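Local coordinates for protein streptokinase domain B (Streptococcus dysgalactiae subsp. equisimilis, PDB 1QQR) that probably takes part in the non-proteolytic activation of plasminogen, as one domain of a bacterial plasminogen activator, at residues 64-69 and 124-129. Sequence-based numbering, arbitrary orientation.
Sequences YTIYER and YYVLKK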
loop_
_atom_site.group_PDB
_atom_site.type_symbol
_atom_site.label_atom_id
_atom_site.label_comp_id
_atom_site.label_asym_id
_atom_site.label_seq_id
_atom_site.Cartn_x
_atom_site.Cartn_y
_atom_site.Cartn_z
ATOM N N TYR A 64 5.761 -9.571 -16.897
ATOM C CA TYR A 64 4.454 -8.940 -16.724
ATOM C C TYR A 64 4.614 -7.444 -16.550
ATOM O O TYR A 64 5.692 -6.973 -16.212
ATOM C CB TYR A 64 3.729 -9.494 -15.497
ATOM C CG TYR A 64 3.069 -10.836 -15.695
ATOM C CD1 TYR A 64 3.811 -12.014 -15.679
ATOM C CD2 TYR A 64 1.698 -10.929 -15.908
ATOM C CE1 TYR A 64 3.202 -13.252 -15.870
ATOM C CE2 TYR A 64 1.077 -12.164 -16.105
ATOM C CZ TYR A 64 1.833 -13.317 -16.082
ATOM O OH TYR A 64 1.216 -14.536 -16.254
ATOM N N THR A 65 3.537 -6.702 -16.782
ATOM C CA THR A 65 3.541 -5.250 -16.622
ATOM C C THR A 65 2.214 -4.818 -16.017
ATOM O O THR A 65 1.227 -5.539 -16.119
ATOM C CB THR A 65 3.700 -4.505 -17.971
ATOM O OG1 THR A 65 3.485 -3.093 -17.766
ATOM C CG2 THR A 65 2.687 -4.992 -18.977
ATOM N N ILE A 66 2.202 -3.646 -15.385
ATOM C CA ILE A 66 0.997 -3.102 -14.790
ATOM C C ILE A 66 0.070 -2.797 -15.947
ATOM O O ILE A 66 0.486 -2.222 -16.947
ATOM C CB ILE A 66 1.225 -1.744 -14.086
ATOM C CG1 ILE A 66 2.218 -1.880 -12.941
ATOM C CG2 ILE A 66 -0.110 -1.191 -13.600
ATOM C CD1 ILE A 66 1.733 -2.680 -11.808
ATOM N N TYR A 67 -1.188 -3.176 -15.811
ATOM C CA TYR A 67 -2.151 -2.891 -16.843
ATOM C C TYR A 67 -2.938 -1.746 -16.252
ATOM O O TYR A 67 -2.995 -0.672 -16.827
ATOM C CB TYR A 67 -3.068 -4.089 -17.135
ATOM C CG TYR A 67 -4.124 -3.685 -18.128
ATOM C CD1 TYR A 67 -3.761 -3.183 -19.379
ATOM C CD2 TYR A 67 -5.468 -3.654 -17.771
ATOM C CE1 TYR A 67 -4.708 -2.645 -20.240
ATOM C CE2 TYR A 67 -6.427 -3.115 -18.626
ATOM C CZ TYR A 67 -6.039 -2.606 -19.858
ATOM O OH TYR A 67 -6.968 -2.027 -20.695
ATOM N N GLU A 68 -3.548 -1.969 -15.092
ATOM C CA GLU A 68 -4.258 -0.888 -14.465
ATOM C C GLU A 68 -4.492 -1.097 -12.976
ATOM O O GLU A 68 -4.554 -2.224 -12.488
ATOM C CB GLU A 68 -5.580 -0.609 -15.196
ATOM C CG GLU A 68 -6.696 -1.594 -14.951
ATOM C CD GLU A 68 -8.003 -1.134 -15.599
ATOM O OE1 GLU A 68 -9.079 -1.421 -15.026
ATOM O OE2 GLU A 68 -7.952 -0.492 -16.677
ATOM N N ARG A 69 -4.613 0.019 -12.271
ATOM C CA ARG A 69 -4.832 0.025 -10.841
ATOM C C ARG A 69 -6.293 -0.298 -10.532
ATOM O O ARG A 69 -7.195 0.189 -11.195
ATOM C CB ARG A 69 -4.459 1.405 -10.262
ATOM C CG ARG A 69 -4.709 1.506 -8.750
ATOM C CD ARG A 69 -4.417 2.907 -8.222
ATOM N NE ARG A 69 -2.981 3.124 -8.080
ATOM C CZ ARG A 69 -2.244 3.902 -8.864
ATOM N NH1 ARG A 69 -2.796 4.566 -9.878
ATOM N NH2 ARG A 69 -0.947 4.021 -8.627
ATOM N N TYR A 124 -3.359 -4.284 -8.468
ATOM C CA TYR A 124 -3.316 -3.882 -9.870
ATOM C C TYR A 124 -3.629 -5.077 -10.752
ATOM O O TYR A 124 -3.349 -6.216 -10.388
ATOM C CB TYR A 124 -1.941 -3.381 -10.317
ATOM C CG TYR A 124 -1.493 -2.092 -9.702
ATOM C CD1 TYR A 124 -0.974 -2.074 -8.410
ATOM C CD2 TYR A 124 -1.510 -0.905 -10.425
ATOM C CE1 TYR A 124 -0.473 -0.928 -7.859
ATOM C CE2 TYR A 124 -1.011 0.265 -9.872
ATOM C CZ TYR A 124 -0.491 0.230 -8.575
ATOM O OH TYR A 124 0.016 1.334 -7.967
ATOM N N TYR A 125 -4.223 -4.809 -11.909
ATOM C CA TYR A 125 -4.470 -5.863 -12.878
ATOM C C TYR A 125 -3.183 -5.863 -13.685
ATOM O O TYR A 125 -2.692 -4.792 -14.026
ATOM C CB TYR A 125 -5.651 -5.496 -13.781
ATOM C CG TYR A 125 -6.975 -5.760 -13.116
ATOM C CD1 TYR A 125 -7.807 -4.711 -12.724
ATOM C CD2 TYR A 125 -7.370 -7.065 -12.820
ATOM C CE1 TYR A 125 -9.002 -4.962 -12.041
ATOM C CE2 TYR A 125 -8.554 -7.325 -12.145
ATOM C CZ TYR A 125 -9.364 -6.273 -11.755
ATOM O OH TYR A 125 -10.529 -6.534 -11.065
ATOM N N VAL A 126 -2.604 -7.033 -13.946
ATOM C CA VAL A 126 -1.377 -7.088 -14.749
ATOM C C VAL A 126 -1.537 -7.895 -16.040
ATOM O O VAL A 126 -2.436 -8.722 -16.177
ATOM C CB VAL A 126 -0.186 -7.652 -13.947
ATOM C CG1 VAL A 126 0.088 -6.754 -12.740
ATOM C CG2 VAL A 126 -0.471 -9.082 -13.523
ATOM N N LEU A 127 -0.636 -7.680 -16.981
ATOM C CA LEU A 127 -0.734 -8.340 -18.280
ATOM C C LEU A 127 0.617 -8.884 -18.713
ATOM O O LEU A 127 1.644 -8.225 -18.517
ATOM C CB LEU A 127 -1.216 -7.293 -19.288
ATOM C CG LEU A 127 -1.572 -7.571 -20.738
ATOM C CD1 LEU A 127 -2.991 -8.116 -20.829
ATOM C CD2 LEU A 127 -1.498 -6.273 -21.503
ATOM N N LYS A 128 0.645 -10.082 -19.291
ATOM C CA LYS A 128 1.926 -10.599 -19.743
ATOM C C LYS A 128 2.249 -9.676 -20.912
ATOM O O LYS A 128 1.374 -9.384 -21.721
ATOM C CB LYS A 128 1.819 -12.057 -20.203
ATOM C CG LYS A 128 3.129 -12.846 -20.048
ATOM C CD LYS A 128 3.141 -14.139 -20.867
ATOM C CE LYS A 128 2.090 -15.141 -20.405
ATOM N NZ LYS A 128 2.391 -15.738 -19.063
ATOM N N LYS A 129 3.478 -9.172 -20.976
ATOM C CA LYS A 129 3.842 -8.262 -22.049
ATOM C C LYS A 129 3.763 -8.983 -23.375
ATOM O O LYS A 129 4.063 -10.180 -23.467
ATOM C CB LYS A 129 5.238 -7.663 -21.817
ATOM C CG LYS A 129 5.174 -6.317 -21.080
ATOM C CD LYS A 129 6.455 -5.493 -21.210
ATOM C CE LYS A 129 7.614 -6.159 -20.489
ATOM N NZ LYS A 129 8.853 -5.340 -20.573
#
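R69 and Y124 form a non-hydrogen-bonded pair between two antiparallel strands, and the tyrosine illustrates how one side chain can meet a different neighbour at each step along its length. Its CB lies 3.6 Å from E68 O. With CG anti to its own carbonyl carbon (chi1 -67°), the ring then runs between R69 and I66. CG has I66 CD1 at 3.9 Å, a methyl that makes a CH-pi contact over one ring face, while R69 CG lies over the opposite face. CD2 touches I66 CG2 at 3.5 Å, and CE2 reaches R69 CB. At the tip, R69 NH2 gives Y124 OH a weak, bent hydrogen bond (2.9 Å, 123° at the hydrogen), the guanidinium turned 57° from the ring. The carboxylate of E122 serves both residues, one oxygen hydrogen-bonded to Y124 OH and the other salt-bridged to R69 NE. Just beyond, a classic beta bulge sets Y67 and E68 against Y125, whose O accepts both amides, from Y67 N at 2.8 Å and E68 N at 3.1 Å. Strand 111-128 pairs with 64-76 on one flank and, parallel, with 8-18 on the other; helix 46-60 packs against this part of the sheet, meeting I66 through L50, Y124 through A53 and V126 through L57.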